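Local coordinates for protein probable mannosyltransferase KTR4 (Saccharomyces cerevisiae, PDB 5A07) that is a probable mannosyltransferase of the GT-A clan and holds guanosine-5'-diphosphate and a manganese(II) ion in one pocket, at residues D47-R52 against L287-A292; T271-T276 against Q310-C315; M277-E282 against A363-K368; E332-Y337 against A355-L360. All blocks are in the same frame, centred on the assembly; numbering follows the deposited sequence.

Contact 1: residues D47-R52 against L287-A292; sequences DSIMDR and LNVNGA
Ile49 and Met50 meet Leu287 and Val289 through aliphatic and sulfur atoms, and no aromatic face or edge takes part. The guanidinium of Arg52 stays off the loop, its NH1 held by Ser48 OG of the same helix (3.1 Å), with that oxygen tilted 16° from the guanidinium plane. Ile49 reaches across with two branches. Its CG2, anti to the backbone N, approaches Leu287 CD1 at 4.0 Å, the two side chains running antiparallel alongside one another. Its CD1 goes to the main chain of the loop, 3.8 Å from Val289 CA, and also nears Val289 CG1 (4.1 Å). Met50 folds back through its second and third torsions and brings SD to the same Leu287 CD1 (4.0 Å), so this methyl lies against both helix residues. Asn288 to Gly291 form a type I turn, and Asn288 OD1 takes Asn290 N at 2.8 Å, an Asx turn. Phe293 of helix 293-297 also touches Ile49. Between helix 43-53 and this loop the contact is apolar, held by dispersion and shape, buried at Ile49 and Leu287 and exposed at Val289; the loop's backbone bonds go instead to Leu364, Ala363 and Lys368.

Contact 2: residues T271-T276 against Q310-C315; sequences TLWTST and QGYSTC
In the helical turn that carries Trp273 against Tyr312, the carbonyl oxygen Leu272 O is gripped twice by one residue. Thr276 N gives the ordinary helix bond, and Thr276 OG1 adds a second at 2.7 Å from the opposite face of the carbonyl plane; the same hydroxyl also pairs with Tyr337 OH. The contact itself centres on the indole of Trp273, with CG anti to the backbone N (chi1 178°). Over one face of this ring runs the main chain of the loop. Gly311 O stands 3.4 Å from Trp273 CE2, toward the rim, and is hydrogen-bonded to Lys297 NZ. Tyr312 CB rests over the same face, 3.6 Å from Trp273 CG. The phi of Gly311, 132°, calls for glycine; separately, a CB here would run into Trp273 NE1, so its absence allows the close approach. Gln310 just before it ends helix 303-308 in a Schellman motif, and its CB meets Thr274 CG2 at 4.1 Å. The Tyr312 ring is turned nearly parallel to the six-membered ring of Trp273, 17° between planes, but slid so far aside that they barely overlap. Its far end is fixed by Tyr312 OH to Cys315 O, 2.7 Å, with the hydroxyl above the carbonyl plane. Leu296 of helix 293-297 touches both aromatic residues, Leu360 and Pro356 of helix 354-365 approach Trp273 and Tyr312 respectively, and Cys315, in a disulfide with Cys417, leads into strand 316-317.

Contact 3: residues M277-E282 against A363-K368; sequences MDFVEE and ALFADK
Phe279 and Val280 pack against Leu364 and Phe365 in a buried, wholly apolar contact between helix 272-282 and the last part of helix 354-365. It joins two helices of a protein of the GT-A clan; soon after Phe365 the chain enters strand 371-373, which pairs in parallel with strand 256-262 of the mixed sheet. The backbones stay well apart, and the side chains bridge the gap. Val280 is the middle piece: its CG2, anti to the carbonyl carbon, serves two partners, lying 4.1 Å from Leu364 CD1 and 4.2 Å from Phe365 CE1, where it sits at the edge of the phenyl ring near its plane. Met277 points its CB away from segment 363-368, yet the chain bends round, and CE ends 4.3 Å from Leu364 CD1. That leucine methyl is therefore met by two residues one helical turn apart. Phe279 has its CB directed at segment 363-368 and CG anti to the backbone N (chi1 173°), and its other neighbours include the rings of His283, Tyr337 and Tyr340. From helix 43-53, Met50 reaches Val280 while Leu53 touches both Met277 and Leu364; Pro333 of helix 332-344 lies against Phe365. The CB of the preceding residue, Leu364, lies over one face of the Phe365 ring, offset toward the rim. Phe365 offers the single atom CZ to the CD2-CE2 edge of Phe279, near that ring's plane, 3.6 Å from Phe279 CE2.

Contact 4: residues E332-Y337 against A355-L360; sequences EPYEKY and APVRSL
Tyr334 and Tyr337, one turn apart on helix 332-344, both hold CG anti to the backbone N; Tyr334 OH meets a charged group across the contact, while Tyr337 OH passes a leucine on its way to Thr276 OG1, its hydrogen-bond partner. Tyr334 meets Arg358 at a slant, ring and guanidinium planes 46° apart. Arg358 points its CB away, and turns at its second and third torsions let the chain return; NH1 then donates to Tyr334 OH at 3.0 Å. The oxygen lies in the guanidinium plane, although the bond is bent, with 136° at the hydrogen. Tyr334 OH is also bonded to Ser213 O and Arg358 NH1 to Tyr212 O, so each polar end has a second partner. Tyr337 turns the edge of its ring to the helix backbone: Val357 O lies in the ring plane, 3.7 Å from Tyr337 CE2. Beyond it, Tyr337 OH passes 3.5 Å from Leu360 CD1. The segment axes approach to 11.2 Å and cross at 142°, nearer antiparallel than parallel, a spacing that long side chains bridge. Arg358 NH2 forms a salt bridge with Glu322 of strand 322-325, tying the pair to the mixed sheet; Ser359 OG bonds Phe317 N of strand 316-317, and Leu272 of helix 272-282 touches both Tyr337 and Leu360.

All four contacts lie on one side of the chain's centre, among helices and the loops between them, beside the mixed sheet. Contacts 2 and 3 share helix 272-282, and contacts 3 and 4 share helix 354-365. Centres of contacts 1 and 3 are about 8 Å apart and those of 3 and 4 about 9 Å; contacts 1 and 4 do not touch. Ala292 N probably bonds Ala363 O, joining contacts 1 and 3, and contacts 2 and 4 touch as well. Along the chain contacts 1, 2 and 3 interleave, whereas contact 4 is nested within contact 3. Segments 47-52, 271-282, 287-292, 310-315, 332-337 and 355-368 are thereby gathered together.

Contact 1: residues D47-R52 against L287-A292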
# COMPACT_ATOMS: atom_id res chain seq x y z
N ASP B 47 -17.69 18.25 -13.27
CA ASP B 47 -17.94 17.60 -14.57
C ASP B 47 -16.63 17.17 -15.19
O ASP B 47 -16.53 16.14 -15.78
CB ASP B 47 -18.70 18.53 -15.56
CG ASP B 47 -18.97 17.84 -16.94
OD1 ASP B 47 -19.84 16.94 -17.01
OD2 ASP B 47 -18.30 18.19 -17.97
N SER B 48 -15.63 18.02 -15.13
CA SER B 48 -14.37 17.64 -15.74
C SER B 48 -13.76 16.34 -15.04
O SER B 48 -13.27 15.45 -15.71
CB SER B 48 -13.41 18.81 -15.60
OG SER B 48 -12.08 18.36 -15.59
N ILE B 49 -13.87 16.26 -13.71
CA ILE B 49 -13.38 15.06 -13.01
C ILE B 49 -14.17 13.84 -13.41
O ILE B 49 -13.59 12.79 -13.77
CB ILE B 49 -13.43 15.27 -11.50
CG1 ILE B 49 -12.37 16.33 -11.13
CG2 ILE B 49 -13.17 13.93 -10.81
CD1 ILE B 49 -12.43 16.80 -9.70
N MET B 50 -15.51 13.99 -13.45
CA MET B 50 -16.37 12.89 -13.90
C MET B 50 -16.13 12.45 -15.33
O MET B 50 -16.19 11.26 -15.60
CB MET B 50 -17.86 13.18 -13.68
CG MET B 50 -18.18 13.42 -12.22
SD MET B 50 -17.80 12.03 -11.10
CE MET B 50 -18.98 10.88 -11.70
N ASP B 51 -15.81 13.37 -16.22
CA ASP B 51 -15.49 12.99 -17.58
C ASP B 51 -14.23 12.14 -17.56
O ASP B 51 -14.17 11.10 -18.21
CB ASP B 51 -15.22 14.23 -18.47
CG ASP B 51 -16.50 15.03 -18.82
OD1 ASP B 51 -17.60 14.47 -18.76
OD2 ASP B 51 -16.38 16.22 -19.16
N ARG B 52 -13.21 12.59 -16.85
CA ARG B 52 -11.95 11.80 -16.83
C ARG B 52 -12.19 10.42 -16.23
O ARG B 52 -11.63 9.46 -16.71
CB ARG B 52 -10.89 12.51 -16.01
CG ARG B 52 -10.19 13.53 -16.87
CD ARG B 52 -10.09 14.85 -16.19
NE ARG B 52 -9.06 14.90 -15.18
CZ ARG B 52 -9.02 15.80 -14.20
NH1 ARG B 52 -9.98 16.75 -14.04
NH2 ARG B 52 -8.02 15.76 -13.36
N LEU B 287 -14.75 13.62 -3.59
CA LEU B 287 -13.67 13.75 -4.57
C LEU B 287 -12.69 14.89 -4.25
O LEU B 287 -13.10 15.97 -3.90
CB LEU B 287 -14.23 13.92 -6.00
CG LEU B 287 -14.94 12.71 -6.57
CD1 LEU B 287 -15.66 13.11 -7.85
CD2 LEU B 287 -13.94 11.61 -6.89
N ASN B 288 -11.37 14.65 -4.32
CA ASN B 288 -10.35 15.70 -4.25
C ASN B 288 -10.00 16.15 -5.63
O ASN B 288 -9.81 15.31 -6.52
CB ASN B 288 -9.08 15.23 -3.53
CG ASN B 288 -8.13 16.35 -3.26
OD1 ASN B 288 -7.40 16.80 -4.11
ND2 ASN B 288 -8.16 16.83 -2.07
N VAL B 289 -9.92 17.46 -5.85
CA VAL B 289 -9.74 17.96 -7.22
C VAL B 289 -8.33 17.66 -7.73
O VAL B 289 -8.11 17.66 -8.92
CB VAL B 289 -10.05 19.49 -7.39
CG1 VAL B 289 -11.50 19.75 -6.98
CG2 VAL B 289 -9.13 20.35 -6.54
N ASN B 290 -7.40 17.39 -6.84
CA ASN B 290 -6.09 16.94 -7.20
C ASN B 290 -5.84 15.42 -7.00
O ASN B 290 -4.69 15.01 -6.75
CB ASN B 290 -4.98 17.73 -6.47
CG ASN B 290 -3.63 17.72 -7.23
OD1 ASN B 290 -2.45 17.71 -6.68
ND2 ASN B 290 -3.77 17.70 -8.53
N GLY B 291 -6.88 14.62 -7.15
CA GLY B 291 -6.79 13.17 -7.06
C GLY B 291 -5.97 12.55 -8.18
O GLY B 291 -5.75 13.14 -9.27
N ALA B 292 -5.53 11.32 -7.93
CA ALA B 292 -4.66 10.65 -8.88
C ALA B 292 -5.45 10.00 -10.00
O ALA B 292 -5.41 8.81 -10.19
CB ALA B 292 -3.80 9.63 -8.16

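Contact 2: residues T271-T276 against Q310-C315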
# COMPACT_ATOMS: atom_id res chain seq x y z
N THR B 271 -16.01 -6.25 -10.04
CA THR B 271 -16.91 -5.12 -9.84
C THR B 271 -16.47 -4.06 -8.85
O THR B 271 -17.25 -3.20 -8.49
CB THR B 271 -18.35 -5.56 -9.42
OG1 THR B 271 -18.35 -6.17 -8.10
CG2 THR B 271 -18.95 -6.52 -10.49
N LEU B 272 -15.22 -4.02 -8.45
CA LEU B 272 -14.82 -3.02 -7.47
C LEU B 272 -14.86 -1.56 -8.03
O LEU B 272 -15.36 -0.65 -7.40
CB LEU B 272 -13.44 -3.37 -6.90
CG LEU B 272 -12.81 -2.30 -5.99
CD1 LEU B 272 -13.63 -2.03 -4.76
CD2 LEU B 272 -11.41 -2.85 -5.61
N TRP B 273 -14.35 -1.38 -9.21
CA TRP B 273 -14.38 -0.05 -9.88
C TRP B 273 -15.83 0.40 -10.14
O TRP B 273 -16.20 1.51 -9.84
CB TRP B 273 -13.64 -0.14 -11.24
CG TRP B 273 -13.66 1.16 -11.99
CD1 TRP B 273 -14.43 1.45 -13.09
CD2 TRP B 273 -12.98 2.37 -11.63
NE1 TRP B 273 -14.25 2.77 -13.44
CE2 TRP B 273 -13.33 3.34 -12.59
CE3 TRP B 273 -12.06 2.71 -10.63
CZ2 TRP B 273 -12.85 4.65 -12.54
CZ3 TRP B 273 -11.56 4.00 -10.57
CH2 TRP B 273 -11.93 4.96 -11.55
N THR B 274 -16.65 -0.46 -10.73
CA THR B 274 -18.04 -0.03 -11.08
C THR B 274 -18.80 0.32 -9.84
O THR B 274 -19.47 1.33 -9.78
CB THR B 274 -18.77 -1.08 -11.96
OG1 THR B 274 -18.67 -2.37 -11.36
CG2 THR B 274 -18.04 -1.23 -13.27
N SER B 275 -18.60 -0.45 -8.76
CA SER B 275 -19.23 -0.07 -7.49
C SER B 275 -18.67 1.21 -6.93
O SER B 275 -19.39 2.02 -6.33
CB SER B 275 -19.08 -1.18 -6.42
OG SER B 275 -19.56 -2.39 -6.91
N THR B 276 -17.36 1.40 -7.07
CA THR B 276 -16.75 2.59 -6.53
C THR B 276 -17.22 3.82 -7.31
O THR B 276 -17.46 4.87 -6.73
CB THR B 276 -15.22 2.46 -6.62
OG1 THR B 276 -14.72 1.39 -5.79
CG2 THR B 276 -14.56 3.76 -6.21
N GLN B 310 -13.91 -2.60 -16.59
CA GLN B 310 -14.75 -1.54 -17.15
C GLN B 310 -14.36 -0.17 -16.65
O GLN B 310 -15.21 0.63 -16.26
CB GLN B 310 -16.24 -1.83 -16.89
CG GLN B 310 -16.77 -3.11 -17.57
CD GLN B 310 -18.20 -3.39 -17.14
OE1 GLN B 310 -19.13 -2.69 -17.52
NE2 GLN B 310 -18.37 -4.35 -16.26
N GLY B 311 -13.05 0.10 -16.66
CA GLY B 311 -12.58 1.47 -16.45
C GLY B 311 -11.46 1.71 -15.45
O GLY B 311 -11.14 2.85 -15.20
N TYR B 312 -10.86 0.65 -14.88
CA TYR B 312 -9.83 0.81 -13.85
C TYR B 312 -8.56 0.15 -14.31
O TYR B 312 -8.54 -1.02 -14.72
CB TYR B 312 -10.29 0.18 -12.53
CG TYR B 312 -9.29 0.13 -11.37
CD1 TYR B 312 -8.35 1.13 -11.15
CD2 TYR B 312 -9.40 -0.87 -10.41
CE1 TYR B 312 -7.47 1.05 -10.05
CE2 TYR B 312 -8.53 -0.94 -9.33
CZ TYR B 312 -7.56 0.03 -9.16
OH TYR B 312 -6.72 -0.06 -8.05
N SER B 313 -7.47 0.89 -14.28
CA SER B 313 -6.16 0.35 -14.67
C SER B 313 -5.74 -0.87 -13.86
O SER B 313 -4.98 -1.67 -14.33
CB SER B 313 -5.09 1.47 -14.49
OG SER B 313 -5.02 1.85 -13.09
N THR B 314 -6.25 -0.92 -12.65
CA THR B 314 -5.91 -1.87 -11.57
C THR B 314 -4.64 -1.49 -10.88
O THR B 314 -4.16 -2.23 -9.99
CB THR B 314 -5.96 -3.35 -11.96
OG1 THR B 314 -4.82 -3.67 -12.77
CG2 THR B 314 -7.21 -3.66 -12.70
N CYS B 315 -4.07 -0.31 -11.18
CA CYS B 315 -2.87 0.13 -10.44
C CYS B 315 -3.20 0.38 -8.97
O CYS B 315 -4.26 0.90 -8.61
CB CYS B 315 -2.28 1.37 -11.07
SG CYS B 315 -1.61 1.01 -12.70

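Contact 3: residues M277-E282 against A363-K368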
# COMPACT_ATOMS: atom_id res chain seq x y z
N MET B 277 -17.44 3.67 -8.63
CA MET B 277 -18.02 4.80 -9.41
C MET B 277 -19.47 5.13 -8.98
O MET B 277 -19.82 6.32 -8.87
CB MET B 277 -17.97 4.50 -10.90
CG MET B 277 -16.55 4.56 -11.45
SD MET B 277 -15.76 6.14 -11.24
CE MET B 277 -14.84 5.96 -9.70
N ASP B 278 -20.26 4.10 -8.66
CA ASP B 278 -21.62 4.34 -8.11
C ASP B 278 -21.48 5.10 -6.82
O ASP B 278 -22.16 6.08 -6.61
CB ASP B 278 -22.38 3.03 -7.84
CG ASP B 278 -22.81 2.30 -9.11
OD1 ASP B 278 -22.90 2.95 -10.15
OD2 ASP B 278 -23.00 1.08 -9.07
N PHE B 279 -20.54 4.71 -5.94
CA PHE B 279 -20.40 5.46 -4.70
C PHE B 279 -20.02 6.92 -4.94
O PHE B 279 -20.54 7.83 -4.29
CB PHE B 279 -19.33 4.78 -3.79
CG PHE B 279 -18.99 5.56 -2.57
CD1 PHE B 279 -19.75 5.43 -1.42
CD2 PHE B 279 -17.86 6.32 -2.52
CE1 PHE B 279 -19.43 6.16 -0.27
CE2 PHE B 279 -17.52 7.04 -1.39
CZ PHE B 279 -18.29 6.92 -0.25
N VAL B 280 -19.09 7.13 -5.86
CA VAL B 280 -18.63 8.50 -6.16
C VAL B 280 -19.76 9.37 -6.77
O VAL B 280 -19.85 10.53 -6.43
CB VAL B 280 -17.40 8.45 -7.11
CG1 VAL B 280 -17.17 9.77 -7.79
CG2 VAL B 280 -16.15 8.03 -6.34
N GLU B 281 -20.57 8.81 -7.67
CA GLU B 281 -21.75 9.53 -8.21
C GLU B 281 -22.65 9.98 -7.06
O GLU B 281 -23.09 11.09 -7.07
CB GLU B 281 -22.51 8.70 -9.28
CG GLU B 281 -21.85 8.80 -10.67
CD GLU B 281 -21.72 7.48 -11.48
OE1 GLU B 281 -22.57 6.54 -11.30
OE2 GLU B 281 -20.75 7.37 -12.29
N GLU B 282 -22.87 9.14 -6.04
CA GLU B 282 -23.67 9.54 -4.86
C GLU B 282 -22.98 10.51 -3.91
O GLU B 282 -23.63 11.16 -3.14
CB GLU B 282 -24.12 8.31 -4.04
CG GLU B 282 -25.03 7.35 -4.81
CD GLU B 282 -25.18 5.98 -4.10
OE1 GLU B 282 -25.25 5.95 -2.85
OE2 GLU B 282 -25.19 4.92 -4.78
N ALA B 363 -6.56 7.69 -4.12
CA ALA B 363 -6.49 8.37 -5.41
C ALA B 363 -7.72 9.30 -5.63
O ALA B 363 -7.61 10.35 -6.26
CB ALA B 363 -6.41 7.34 -6.51
N LEU B 364 -8.88 8.89 -5.12
CA LEU B 364 -10.13 9.63 -5.36
C LEU B 364 -10.36 10.70 -4.32
O LEU B 364 -10.86 11.80 -4.66
CB LEU B 364 -11.33 8.67 -5.36
CG LEU B 364 -11.29 7.75 -6.56
CD1 LEU B 364 -12.28 6.65 -6.36
CD2 LEU B 364 -11.57 8.47 -7.85
N PHE B 365 -9.95 10.47 -3.05
CA PHE B 365 -10.40 11.31 -1.95
C PHE B 365 -9.34 12.13 -1.34
O PHE B 365 -9.60 12.78 -0.35
CB PHE B 365 -11.13 10.49 -0.85
CG PHE B 365 -12.19 9.54 -1.38
CD1 PHE B 365 -13.05 9.94 -2.38
CD2 PHE B 365 -12.33 8.29 -0.86
CE1 PHE B 365 -14.02 9.08 -2.91
CE2 PHE B 365 -13.26 7.41 -1.37
CZ PHE B 365 -14.12 7.80 -2.41
N ALA B 366 -8.13 12.13 -1.92
CA ALA B 366 -6.99 12.87 -1.38
C ALA B 366 -6.21 13.48 -2.52
O ALA B 366 -6.26 13.01 -3.65
CB ALA B 366 -6.06 11.98 -0.58
N ASP B 367 -5.48 14.52 -2.17
CA ASP B 367 -4.61 15.20 -3.07
C ASP B 367 -3.38 14.33 -3.33
O ASP B 367 -2.66 13.98 -2.41
CB ASP B 367 -4.10 16.50 -2.39
CG ASP B 367 -3.27 17.36 -3.32
OD1 ASP B 367 -2.47 16.87 -4.17
OD2 ASP B 367 -3.38 18.59 -3.23
N LYS B 368 -3.10 14.04 -4.58
CA LYS B 368 -2.05 13.11 -4.91
C LYS B 368 -0.62 13.56 -4.46
O LYS B 368 0.29 12.69 -4.33
CB LYS B 368 -2.07 12.77 -6.37
CG LYS B 368 -1.63 13.91 -7.27
CD LYS B 368 -2.14 13.59 -8.66
CE LYS B 368 -1.36 14.32 -9.73
NZ LYS B 368 -1.84 15.63 -9.83

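Contact 4: residues E332-Y337 against A355-L360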
# COMPACT_ATOMS: atom_id res chain seq x y z
N GLU B 332 -14.29 10.87 7.04
CA GLU B 332 -15.63 10.49 6.59
C GLU B 332 -15.63 9.85 5.25
O GLU B 332 -16.23 8.80 5.05
CB GLU B 332 -16.58 11.72 6.60
CG GLU B 332 -17.96 11.34 6.08
CD GLU B 332 -18.87 12.56 5.88
OE1 GLU B 332 -18.71 13.57 6.57
OE2 GLU B 332 -19.71 12.53 4.96
N PRO B 333 -14.86 10.37 4.27
CA PRO B 333 -14.93 9.73 2.98
C PRO B 333 -14.45 8.27 2.97
O PRO B 333 -15.06 7.39 2.33
CB PRO B 333 -14.02 10.59 2.10
CG PRO B 333 -13.86 11.87 2.81
CD PRO B 333 -14.04 11.59 4.25
N TYR B 334 -13.36 8.01 3.69
CA TYR B 334 -12.80 6.64 3.74
C TYR B 334 -13.79 5.72 4.45
O TYR B 334 -14.12 4.64 3.95
CB TYR B 334 -11.44 6.59 4.46
CG TYR B 334 -10.77 5.27 4.22
CD1 TYR B 334 -9.97 5.08 3.11
CD2 TYR B 334 -10.95 4.18 5.08
CE1 TYR B 334 -9.35 3.85 2.86
CE2 TYR B 334 -10.36 2.96 4.84
CZ TYR B 334 -9.57 2.78 3.72
OH TYR B 334 -8.97 1.57 3.47
N GLU B 335 -14.26 6.14 5.60
CA GLU B 335 -15.20 5.27 6.37
C GLU B 335 -16.51 4.99 5.65
O GLU B 335 -17.02 3.86 5.63
CB GLU B 335 -15.48 5.90 7.71
CG GLU B 335 -14.23 6.09 8.59
CD GLU B 335 -13.82 4.80 9.29
OE1 GLU B 335 -13.77 3.73 8.62
OE2 GLU B 335 -13.56 4.88 10.52
N LYS B 336 -17.03 6.00 4.94
CA LYS B 336 -18.26 5.81 4.15
C LYS B 336 -18.03 4.90 2.99
O LYS B 336 -18.88 4.01 2.63
CB LYS B 336 -18.76 7.16 3.66
CG LYS B 336 -19.18 8.07 4.79
CD LYS B 336 -20.56 7.69 5.30
CE LYS B 336 -21.10 8.86 6.15
NZ LYS B 336 -22.13 8.38 7.09
N TYR B 337 -16.86 5.05 2.37
CA TYR B 337 -16.55 4.16 1.28
C TYR B 337 -16.47 2.75 1.79
O TYR B 337 -16.92 1.79 1.13
CB TYR B 337 -15.23 4.66 0.59
CG TYR B 337 -14.71 3.84 -0.52
CD1 TYR B 337 -15.49 3.49 -1.58
CD2 TYR B 337 -13.33 3.51 -0.59
CE1 TYR B 337 -14.97 2.77 -2.65
CE2 TYR B 337 -12.81 2.76 -1.63
CZ TYR B 337 -13.61 2.43 -2.68
OH TYR B 337 -13.10 1.70 -3.69
N ALA B 355 -5.16 -3.69 -0.90
CA ALA B 355 -4.33 -2.81 -1.72
C ALA B 355 -5.14 -1.99 -2.76
O ALA B 355 -5.12 -0.76 -2.70
CB ALA B 355 -3.22 -3.60 -2.35
N PRO B 356 -5.96 -2.62 -3.61
CA PRO B 356 -6.79 -1.78 -4.50
C PRO B 356 -7.80 -0.91 -3.80
O PRO B 356 -8.06 0.21 -4.22
CB PRO B 356 -7.44 -2.80 -5.48
CG PRO B 356 -7.34 -4.13 -4.75
CD PRO B 356 -6.09 -4.06 -3.92
N VAL B 357 -8.39 -1.41 -2.73
CA VAL B 357 -9.34 -0.64 -1.96
C VAL B 357 -8.73 0.57 -1.33
O VAL B 357 -9.26 1.69 -1.43
CB VAL B 357 -10.01 -1.54 -0.90
CG1 VAL B 357 -10.83 -0.74 0.12
CG2 VAL B 357 -10.86 -2.60 -1.59
N ARG B 358 -7.62 0.38 -0.61
CA ARG B 358 -6.91 1.55 -0.03
C ARG B 358 -6.51 2.54 -1.13
O ARG B 358 -6.62 3.77 -0.94
CB ARG B 358 -5.62 1.05 0.70
CG ARG B 358 -4.77 2.13 1.30
CD ARG B 358 -4.97 2.22 2.77
NE ARG B 358 -4.38 1.07 3.47
CZ ARG B 358 -5.06 0.18 4.19
NH1 ARG B 358 -6.40 0.31 4.35
NH2 ARG B 358 -4.40 -0.79 4.79
N SER B 359 -6.04 2.01 -2.25
CA SER B 359 -5.46 2.81 -3.35
C SER B 359 -6.55 3.63 -4.07
O SER B 359 -6.34 4.80 -4.37
CB SER B 359 -4.75 1.93 -4.37
OG SER B 359 -3.66 1.26 -3.77
N LEU B 360 -7.74 3.05 -4.23
CA LEU B 360 -8.87 3.82 -4.84
C LEU B 360 -9.30 4.97 -3.98
O LEU B 360 -9.48 6.10 -4.44
CB LEU B 360 -10.08 2.89 -5.12
CG LEU B 360 -9.85 1.99 -6.27
CD1 LEU B 360 -10.87 0.85 -6.29
CD2 LEU B 360 -9.95 2.72 -7.58